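Local coordinates for B12-binding domain-containing protein (Kitasatospora setae, PDB 6WTE), which binds cobalamin and a [4Fe-4S] cluster and, as the radical S-adenosylmethionine methylase TsrM, transfers a methyl group by non-radical catalysis, probably to tryptophan, at residues E130-T138 against A147-N155; F407-P415 against F471-P479. All coordinates share one frame; numbering follows the deposited sequence.

Interaction 1. Residues E130-T138 against A147-N155; sequences EKILCELAT and AGIPGLIRN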
loop_
_atom_site.group_PDB
_atom_site.type_symbol
_atom_site.label_atom_id
_atom_site.label_comp_id
_atom_site.label_asym_id
_atom_site.label_seq_id
_atom_site.Cartn_x
_atom_site.Cartn_y
_atom_site.Cartn_z
ATOM N N GLU A 130 14.258 -0.375 -8.740
ATOM C CA GLU A 130 15.448 0.462 -8.889
ATOM C C GLU A 130 16.518 -0.191 -9.761
ATOM O O GLU A 130 17.177 0.491 -10.554
ATOM C CB GLU A 130 16.021 0.821 -7.514
ATOM C CG GLU A 130 16.270 -0.365 -6.586
ATOM C CD GLU A 130 15.117 -0.613 -5.639
ATOM O OE1 GLU A 130 13.961 -0.396 -6.050
ATOM O OE2 GLU A 130 15.367 -1.003 -4.475
ATOM N N LYS A 131 16.698 -1.511 -9.656
ATOM C CA LYS A 131 17.757 -2.143 -10.442
ATOM C C LYS A 131 17.308 -2.404 -11.874
ATOM O O LYS A 131 18.042 -2.110 -12.827
ATOM C CB LYS A 131 18.219 -3.430 -9.760
ATOM C CG LYS A 131 18.969 -3.145 -8.461
ATOM C CD LYS A 131 19.676 -4.370 -7.910
ATOM C CE LYS A 131 20.247 -4.086 -6.521
ATOM N NZ LYS A 131 21.015 -2.812 -6.460
ATOM N N ILE A 132 16.098 -2.946 -12.041
ATOM C CA ILE A 132 15.558 -3.197 -13.377
ATOM C C ILE A 132 15.460 -1.895 -14.162
ATOM O O ILE A 132 15.775 -1.847 -15.358
ATOM C CB ILE A 132 14.188 -3.893 -13.268
ATOM C CG1 ILE A 132 14.345 -5.260 -12.603
ATOM C CG2 ILE A 132 13.517 -4.003 -14.660
ATOM C CD1 ILE A 132 13.035 -5.938 -12.245
ATOM N N LEU A 133 15.026 -0.817 -13.502
ATOM C CA LEU A 133 14.877 0.459 -14.199
ATOM C C LEU A 133 16.222 0.986 -14.692
ATOM O O LEU A 133 16.305 1.566 -15.783
ATOM C CB LEU A 133 14.190 1.481 -13.288
ATOM C CG LEU A 133 13.897 2.842 -13.930
ATOM C CD1 LEU A 133 13.100 2.659 -15.224
ATOM C CD2 LEU A 133 13.152 3.759 -12.962
ATOM N N CYS A 134 17.287 0.801 -13.904
ATOM C CA CYS A 134 18.605 1.224 -14.366
ATOM C C CYS A 134 19.040 0.437 -15.592
ATOM O O CYS A 134 19.629 1.002 -16.518
ATOM C CB CYS A 134 19.642 1.070 -13.261
ATOM S SG CYS A 134 19.509 2.318 -11.974
ATOM N N GLU A 135 18.793 -0.876 -15.601
ATOM C CA GLU A 135 19.148 -1.659 -16.778
ATOM C C GLU A 135 18.315 -1.236 -17.977
ATOM O O GLU A 135 18.836 -1.127 -19.089
ATOM C CB GLU A 135 18.986 -3.155 -16.495
ATOM C CG GLU A 135 19.950 -3.660 -15.431
ATOM C CD GLU A 135 20.027 -5.174 -15.350
ATOM O OE1 GLU A 135 19.538 -5.857 -16.277
ATOM O OE2 GLU A 135 20.584 -5.678 -14.350
ATOM N N LEU A 136 17.027 -0.953 -17.758
ATOM C CA LEU A 136 16.174 -0.482 -18.844
ATOM C C LEU A 136 16.661 0.859 -19.383
ATOM O O LEU A 136 16.808 1.037 -20.597
ATOM C CB LEU A 136 14.725 -0.383 -18.362
ATOM C CG LEU A 136 13.691 0.110 -19.386
ATOM C CD1 LEU A 136 13.604 -0.801 -20.606
ATOM C CD2 LEU A 136 12.324 0.283 -18.734
ATOM N N ALA A 137 16.936 1.812 -18.488
ATOM C CA ALA A 137 17.442 3.109 -18.927
ATOM C C ALA A 137 18.747 2.957 -19.699
ATOM O O ALA A 137 18.983 3.672 -20.680
ATOM C CB ALA A 137 17.630 4.040 -17.725
ATOM N N THR A 138 19.605 2.028 -19.275
ATOM C CA THR A 138 20.852 1.812 -19.998
ATOM C C THR A 138 20.581 1.272 -21.398
ATOM O O THR A 138 21.163 1.754 -22.376
ATOM C CB THR A 138 21.763 0.858 -19.223
ATOM O OG1 THR A 138 22.093 1.432 -17.951
ATOM C CG2 THR A 138 23.049 0.594 -19.994
ATOM N N ALA A 147 15.324 -7.202 -24.640
ATOM C CA ALA A 147 14.923 -8.596 -24.492
ATOM C C ALA A 147 15.752 -9.351 -23.459
ATOM O O ALA A 147 15.340 -10.432 -23.029
ATOM C CB ALA A 147 15.009 -9.300 -25.851
ATOM N N GLY A 148 16.884 -8.802 -23.026
ATOM C CA GLY A 148 17.719 -9.467 -22.050
ATOM C C GLY A 148 17.682 -8.865 -20.666
ATOM O O GLY A 148 18.537 -9.205 -19.838
ATOM N N ILE A 149 16.722 -7.995 -20.371
ATOM C CA ILE A 149 16.635 -7.337 -19.070
ATOM C C ILE A 149 15.848 -8.255 -18.137
ATOM O O ILE A 149 14.631 -8.406 -18.326
ATOM C CB ILE A 149 15.968 -5.962 -19.178
ATOM C CG1 ILE A 149 16.774 -5.058 -20.105
ATOM C CG2 ILE A 149 15.839 -5.339 -17.810
ATOM C CD1 ILE A 149 16.156 -3.707 -20.296
ATOM N N PRO A 150 16.481 -8.855 -17.131
ATOM C CA PRO A 150 15.765 -9.802 -16.263
ATOM C C PRO A 150 14.593 -9.141 -15.549
ATOM O O PRO A 150 14.707 -8.034 -15.017
ATOM C CB PRO A 150 16.845 -10.257 -15.274
ATOM C CG PRO A 150 18.144 -9.993 -15.981
ATOM C CD PRO A 150 17.902 -8.739 -16.767
ATOM N N GLY A 151 13.455 -9.838 -15.549
ATOM C CA GLY A 151 12.265 -9.395 -14.857
ATOM C C GLY A 151 11.375 -8.456 -15.643
ATOM O O GLY A 151 10.213 -8.264 -15.262
ATOM N N LEU A 152 11.877 -7.868 -16.727
ATOM C CA LEU A 152 11.130 -6.830 -17.422
ATOM C C LEU A 152 9.903 -7.400 -18.123
ATOM O O LEU A 152 10.003 -8.374 -18.876
ATOM C CB LEU A 152 12.032 -6.135 -18.443
ATOM C CG LEU A 152 11.389 -4.955 -19.163
ATOM C CD1 LEU A 152 11.090 -3.818 -18.168
ATOM C CD2 LEU A 152 12.290 -4.484 -20.304
ATOM N N ILE A 153 8.746 -6.778 -17.892
ATOM C CA ILE A 153 7.538 -7.078 -18.660
ATOM C C ILE A 153 7.540 -6.204 -19.907
ATOM O O ILE A 153 7.718 -4.982 -19.817
ATOM C CB ILE A 153 6.273 -6.837 -17.819
ATOM C CG1 ILE A 153 6.281 -7.717 -16.567
ATOM C CG2 ILE A 153 5.012 -7.081 -18.644
ATOM C CD1 ILE A 153 5.154 -7.409 -15.608
ATOM N N ARG A 154 7.349 -6.826 -21.073
ATOM C CA ARG A 154 7.382 -6.127 -22.349
ATOM C C ARG A 154 6.066 -6.334 -23.084
ATOM O O ARG A 154 5.614 -7.470 -23.260
ATOM C CB ARG A 154 8.564 -6.592 -23.206
ATOM C CG ARG A 154 9.892 -6.463 -22.473
ATOM C CD ARG A 154 11.094 -6.655 -23.384
ATOM N NE ARG A 154 10.911 -7.663 -24.417
ATOM C CZ ARG A 154 11.592 -7.683 -25.556
ATOM N NH1 ARG A 154 12.492 -6.738 -25.812
ATOM N NH2 ARG A 154 11.374 -8.639 -26.443
ATOM N N ASN A 155 5.460 -5.235 -23.512
ATOM C CA ASN A 155 4.180 -5.281 -24.215
ATOM C C ASN A 155 4.433 -5.615 -25.677
ATOM O O ASN A 155 4.852 -4.756 -26.459
ATOM C CB ASN A 155 3.452 -3.951 -24.083
ATOM C CG ASN A 155 1.968 -4.061 -24.375
ATOM O OD1 ASN A 155 1.470 -5.132 -24.713
ATOM N ND2 ASN A 155 1.253 -2.948 -24.237
#
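I149 points at helix 130-141 and meets three of its residues, I132, E135 and L136. Its CG1 branch stands opposite its own carbonyl carbon (chi1 -60°) and runs on extended, which carries the end methyl onto the helix backbone. CD1 of I149 lies 3.5 Å from CA of L136. The same methyl meets L136 CD1 at 3.9 Å, the two side chains crossing at about a right angle. The other branch serves different partners: I149 CG2 touches I132 CG2 at 4.1 Å and also rests near the CB of E135. E135 and I149 run alongside each other with their ends pointing opposite ways. The E135 carboxylate ends beside the next residue, with OE1 3.4 Å from CD of P150. At the other end of the same residue, the carbonyl O of P150 packs 3.7 Å from CG1 of I132.

I149 to L152 form a type II beta turn, closed by a bond from L152 N to I149 O. Helix 130-141 follows strand 123-124, the last parallel strand of the Rossmann-like B12-binding fold. The turn leads the chain back into strand 153-156, which runs antiparallel to 123-124. At the start of the helix, E130 OE1 hydrogen-bonds cobalamin, while E130 OE2 accepts from D192 N.

G151 takes the third turn position with a positive phi of 86°. A CB on G151 would fall only 3.1 Å from CD1 of I132. With CG anti to its backbone N (chi1 -176°), L152 swings both methyls over to the helix, although its CB does not point there. Its CD2 touches L136 CD1 at 3.9 Å, and its CD1 lies near CG2 of I132. L136 CD1 thus meets methyls of both I149 and L152. Beyond L152, I153 packs instead on helix 112-119, and its backbone bonds to G124.

Interaction 2. Residues F407-P415 against F471-P479; sequences FSLGLRLFP and FRLVCYFSP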
loop_
_atom_site.group_PDB
_atom_site.type_symbol
_atom_site.label_atom_id
_atom_site.label_comp_id
_atom_site.label_asym_id
_atom_site.label_seq_id
_atom_site.Cartn_x
_atom_site.Cartn_y
_atom_site.Cartn_z
ATOM N N PHE A 407 -12.225 -0.672 12.193
ATOM C CA PHE A 407 -12.950 -1.811 11.647
ATOM C C PHE A 407 -13.123 -1.645 10.144
ATOM O O PHE A 407 -13.481 -0.564 9.665
ATOM C CB PHE A 407 -14.320 -1.960 12.308
ATOM C CG PHE A 407 -14.261 -2.114 13.797
ATOM C CD1 PHE A 407 -14.016 -3.352 14.369
ATOM C CD2 PHE A 407 -14.434 -1.018 14.630
ATOM C CE1 PHE A 407 -13.956 -3.502 15.740
ATOM C CE2 PHE A 407 -14.377 -1.160 16.001
ATOM C CZ PHE A 407 -14.140 -2.405 16.560
ATOM N N SER A 408 -12.869 -2.723 9.409
ATOM C CA SER A 408 -13.066 -2.768 7.968
ATOM C C SER A 408 -14.032 -3.897 7.623
ATOM O O SER A 408 -14.192 -4.851 8.389
ATOM C CB SER A 408 -11.734 -2.969 7.237
ATOM O OG SER A 408 -10.839 -1.896 7.489
ATOM N N LEU A 409 -14.667 -3.790 6.449
ATOM C CA LEU A 409 -15.702 -4.726 6.014
ATOM C C LEU A 409 -15.485 -5.126 4.563
ATOM O O LEU A 409 -15.377 -4.260 3.686
ATOM C CB LEU A 409 -17.103 -4.119 6.145
ATOM C CG LEU A 409 -17.812 -4.160 7.491
ATOM C CD1 LEU A 409 -19.057 -3.286 7.442
ATOM C CD2 LEU A 409 -18.182 -5.593 7.811
ATOM N N GLY A 410 -15.468 -6.427 4.302
ATOM C CA GLY A 410 -15.351 -6.922 2.945
ATOM C C GLY A 410 -13.914 -6.927 2.449
ATOM O O GLY A 410 -13.023 -6.292 3.012
ATOM N N LEU A 411 -13.688 -7.664 1.360
ATOM C CA LEU A 411 -12.347 -7.814 0.804
ATOM C C LEU A 411 -12.380 -7.616 -0.702
ATOM O O LEU A 411 -13.046 -8.377 -1.412
ATOM C CB LEU A 411 -11.765 -9.194 1.129
ATOM C CG LEU A 411 -10.373 -9.417 0.530
ATOM C CD1 LEU A 411 -9.381 -8.439 1.138
ATOM C CD2 LEU A 411 -9.901 -10.845 0.709
ATOM N N ARG A 412 -11.642 -6.623 -1.193
ATOM C CA ARG A 412 -11.363 -6.558 -2.624
ATOM C C ARG A 412 -10.396 -7.675 -2.998
ATOM O O ARG A 412 -9.337 -7.821 -2.377
ATOM C CB ARG A 412 -10.769 -5.197 -3.003
ATOM C CG ARG A 412 -11.795 -4.120 -3.316
ATOM C CD ARG A 412 -12.187 -4.111 -4.790
ATOM N NE ARG A 412 -11.053 -3.760 -5.645
ATOM C CZ ARG A 412 -10.551 -4.540 -6.594
ATOM N NH1 ARG A 412 -11.092 -5.728 -6.851
ATOM N NH2 ARG A 412 -9.514 -4.119 -7.302
ATOM N N LEU A 413 -10.763 -8.464 -4.012
ATOM C CA LEU A 413 -9.985 -9.623 -4.431
ATOM C C LEU A 413 -8.978 -9.253 -5.510
ATOM O O LEU A 413 -9.293 -8.504 -6.433
ATOM C CB LEU A 413 -10.908 -10.721 -4.959
ATOM C CG LEU A 413 -11.877 -11.288 -3.918
ATOM C CD1 LEU A 413 -12.795 -12.295 -4.558
ATOM C CD2 LEU A 413 -11.101 -11.915 -2.775
ATOM N N PHE A 414 -7.776 -9.813 -5.401
ATOM C CA PHE A 414 -6.692 -9.586 -6.341
ATOM C C PHE A 414 -6.125 -10.921 -6.805
ATOM O O PHE A 414 -6.257 -11.932 -6.106
ATOM C CB PHE A 414 -5.597 -8.717 -5.704
ATOM C CG PHE A 414 -6.008 -7.284 -5.540
ATOM C CD1 PHE A 414 -6.754 -6.886 -4.439
ATOM C CD2 PHE A 414 -5.673 -6.342 -6.498
ATOM C CE1 PHE A 414 -7.148 -5.567 -4.290
ATOM C CE2 PHE A 414 -6.062 -5.021 -6.352
ATOM C CZ PHE A 414 -6.801 -4.637 -5.248
ATOM N N PRO A 415 -5.525 -10.961 -8.000
ATOM C CA PRO A 415 -5.201 -12.262 -8.613
ATOM C C PRO A 415 -4.169 -13.071 -7.847
ATOM O O PRO A 415 -4.254 -14.305 -7.834
ATOM C CB PRO A 415 -4.693 -11.874 -10.011
ATOM C CG PRO A 415 -4.301 -10.427 -9.891
ATOM C CD PRO A 415 -5.276 -9.842 -8.929
ATOM N N PHE A 471 -15.507 -1.446 -15.885
ATOM C CA PHE A 471 -15.054 -1.640 -14.515
ATOM C C PHE A 471 -16.003 -2.565 -13.772
ATOM O O PHE A 471 -17.220 -2.360 -13.767
ATOM C CB PHE A 471 -14.952 -0.305 -13.783
ATOM C CG PHE A 471 -13.659 0.413 -14.025
ATOM C CD1 PHE A 471 -12.447 -0.221 -13.797
ATOM C CD2 PHE A 471 -13.658 1.715 -14.490
ATOM C CE1 PHE A 471 -11.253 0.443 -14.014
ATOM C CE2 PHE A 471 -12.469 2.380 -14.718
ATOM C CZ PHE A 471 -11.270 1.743 -14.482
ATOM N N ARG A 472 -15.432 -3.590 -13.146
ATOM C CA ARG A 472 -16.189 -4.591 -12.397
ATOM C C ARG A 472 -15.221 -5.119 -11.337
ATOM O O ARG A 472 -14.634 -6.197 -11.464
ATOM C CB ARG A 472 -16.724 -5.692 -13.312
ATOM C CG ARG A 472 -17.889 -6.471 -12.732
ATOM C CD ARG A 472 -17.436 -7.753 -12.061
ATOM N NE ARG A 472 -17.102 -8.803 -13.020
ATOM C CZ ARG A 472 -15.862 -9.127 -13.368
ATOM N NH1 ARG A 472 -14.842 -8.477 -12.844
ATOM N NH2 ARG A 472 -15.646 -10.102 -14.237
ATOM N N LEU A 473 -15.031 -4.312 -10.294
ATOM C CA LEU A 473 -14.078 -4.616 -9.233
ATOM C C LEU A 473 -14.659 -5.701 -8.339
ATOM O O LEU A 473 -15.724 -5.510 -7.742
ATOM C CB LEU A 473 -13.756 -3.364 -8.423
ATOM C CG LEU A 473 -12.697 -2.410 -8.982
ATOM C CD1 LEU A 473 -13.093 -1.861 -10.349
ATOM C CD2 LEU A 473 -12.467 -1.273 -7.993
ATOM N N VAL A 474 -13.958 -6.831 -8.247
ATOM C CA VAL A 474 -14.472 -8.038 -7.605
ATOM C C VAL A 474 -14.146 -8.021 -6.117
ATOM O O VAL A 474 -13.051 -7.603 -5.716
ATOM C CB VAL A 474 -13.888 -9.284 -8.291
ATOM C CG1 VAL A 474 -14.313 -10.529 -7.578
ATOM C CG2 VAL A 474 -14.345 -9.334 -9.745
ATOM N N CYS A 475 -15.097 -8.493 -5.296
ATOM C CA CYS A 475 -14.970 -8.524 -3.844
ATOM C C CYS A 475 -15.469 -9.853 -3.299
ATOM O O CYS A 475 -16.209 -10.582 -3.963
ATOM C CB CYS A 475 -15.775 -7.407 -3.175
ATOM S SG CYS A 475 -15.277 -5.761 -3.708
ATOM N N TYR A 476 -15.061 -10.142 -2.066
ATOM C CA TYR A 476 -15.636 -11.213 -1.267
ATOM C C TYR A 476 -16.242 -10.617 -0.005
ATOM O O TYR A 476 -15.651 -9.730 0.619
ATOM C CB TYR A 476 -14.598 -12.268 -0.866
ATOM C CG TYR A 476 -15.206 -13.372 -0.023
ATOM C CD1 TYR A 476 -15.800 -14.475 -0.616
ATOM C CD2 TYR A 476 -15.206 -13.296 1.369
ATOM C CE1 TYR A 476 -16.370 -15.478 0.137
ATOM C CE2 TYR A 476 -15.775 -14.292 2.136
ATOM C CZ TYR A 476 -16.355 -15.386 1.517
ATOM O OH TYR A 476 -16.924 -16.377 2.278
ATOM N N PHE A 477 -17.426 -11.101 0.351
ATOM C CA PHE A 477 -18.068 -10.760 1.610
ATOM C C PHE A 477 -18.833 -11.985 2.082
ATOM O O PHE A 477 -19.629 -12.542 1.324
ATOM C CB PHE A 477 -19.005 -9.561 1.442
ATOM C CG PHE A 477 -19.473 -8.968 2.733
ATOM C CD1 PHE A 477 -18.561 -8.560 3.699
ATOM C CD2 PHE A 477 -20.826 -8.808 2.982
ATOM C CE1 PHE A 477 -18.990 -8.010 4.892
ATOM C CE2 PHE A 477 -21.264 -8.256 4.179
ATOM C CZ PHE A 477 -20.346 -7.856 5.131
ATOM N N SER A 478 -18.582 -12.395 3.317
ATOM C CA SER A 478 -19.131 -13.639 3.829
ATOM C C SER A 478 -20.644 -13.691 3.639
ATOM O O SER A 478 -21.352 -12.779 4.089
ATOM C CB SER A 478 -18.810 -13.793 5.311
ATOM O OG SER A 478 -19.498 -14.925 5.819
ATOM N N PRO A 479 -21.177 -14.740 3.010
ATOM C CA PRO A 479 -22.636 -14.898 2.960
ATOM C C PRO A 479 -23.277 -14.979 4.336
ATOM O O PRO A 479 -24.487 -14.749 4.455
ATOM C CB PRO A 479 -22.819 -16.203 2.169
ATOM C CG PRO A 479 -21.579 -16.284 1.319
ATOM C CD PRO A 479 -20.477 -15.740 2.186
#
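L411 and Y476 form an antiparallel hydrogen-bonded pair. L411 N donates to Y476 O at 2.9 Å, and Y476 N returns to L411 O at 2.8 Å, in the carbonyl plane. The next pair, R412 with C475, is non-hydrogen-bonded. L413 N then donates to V474 O at 3.0 Å. The pairing is short, and the touching parts run 129° apart end to end.

R412 and C475 share one face of the sheet; L411 and Y476 share the other. The R412 chain bends at chi2 (-89°) and again at chi3, which folds its head back over the second segment. NH1 of R412 donates to V474 O at 2.9 Å, and that oxygen lies only 6° out of the guanidinium plane. V474 O therefore takes two donors, NH1 and L413 N. CG of L473 sits 3.8 Å above the guanidinium plane, over its centre, while F414 CE1 approaches the opposite face near the rim. CD of R412 also packs 3.7 Å from SG of C475. D72 makes a salt bridge to NE. A leucine in place of R412 would probably leave D72 without its cationic mate and V474 O with one donor fewer.

L413 reaches back across the pairing: its CD1 meets CG1 of V474 at 3.8 Å, and its CD2 packs on CB of Y476. At the other end, CD2 of L409 comes at the edge of the F477 ring, 3.9 Å from CE1.

Strand 404-412 is the sixth parallel strand of the partial barrel of the radical SAM fold, beside strand 373-380. Helix 418-427 packs on L411, L413 and Y476 through M419 and I423, whereas helix 491-503 takes L409 and F477.

How the interactions relate
The two contacts belong to different domains of the protein and both lie near cobalamin. Interaction 1 is in the B12-binding domain, interaction 2 at the sixth strand of the radical SAM barrel. Their centres are 33 Å apart, and their nearest atoms are about 11 Å apart, so they do not touch. Each has a residue at the cofactor: E130 bonds it and F414 touches it. The side chain of I132 is about 6 Å from the bound cobalamin, and the side chain of R412 is also about 6 Å from the bound cobalamin. The salt bridge from R412 to D72 ties interaction 2 to the B12-binding domain, since D72 sits between T71 and T73, which bind cobalamin.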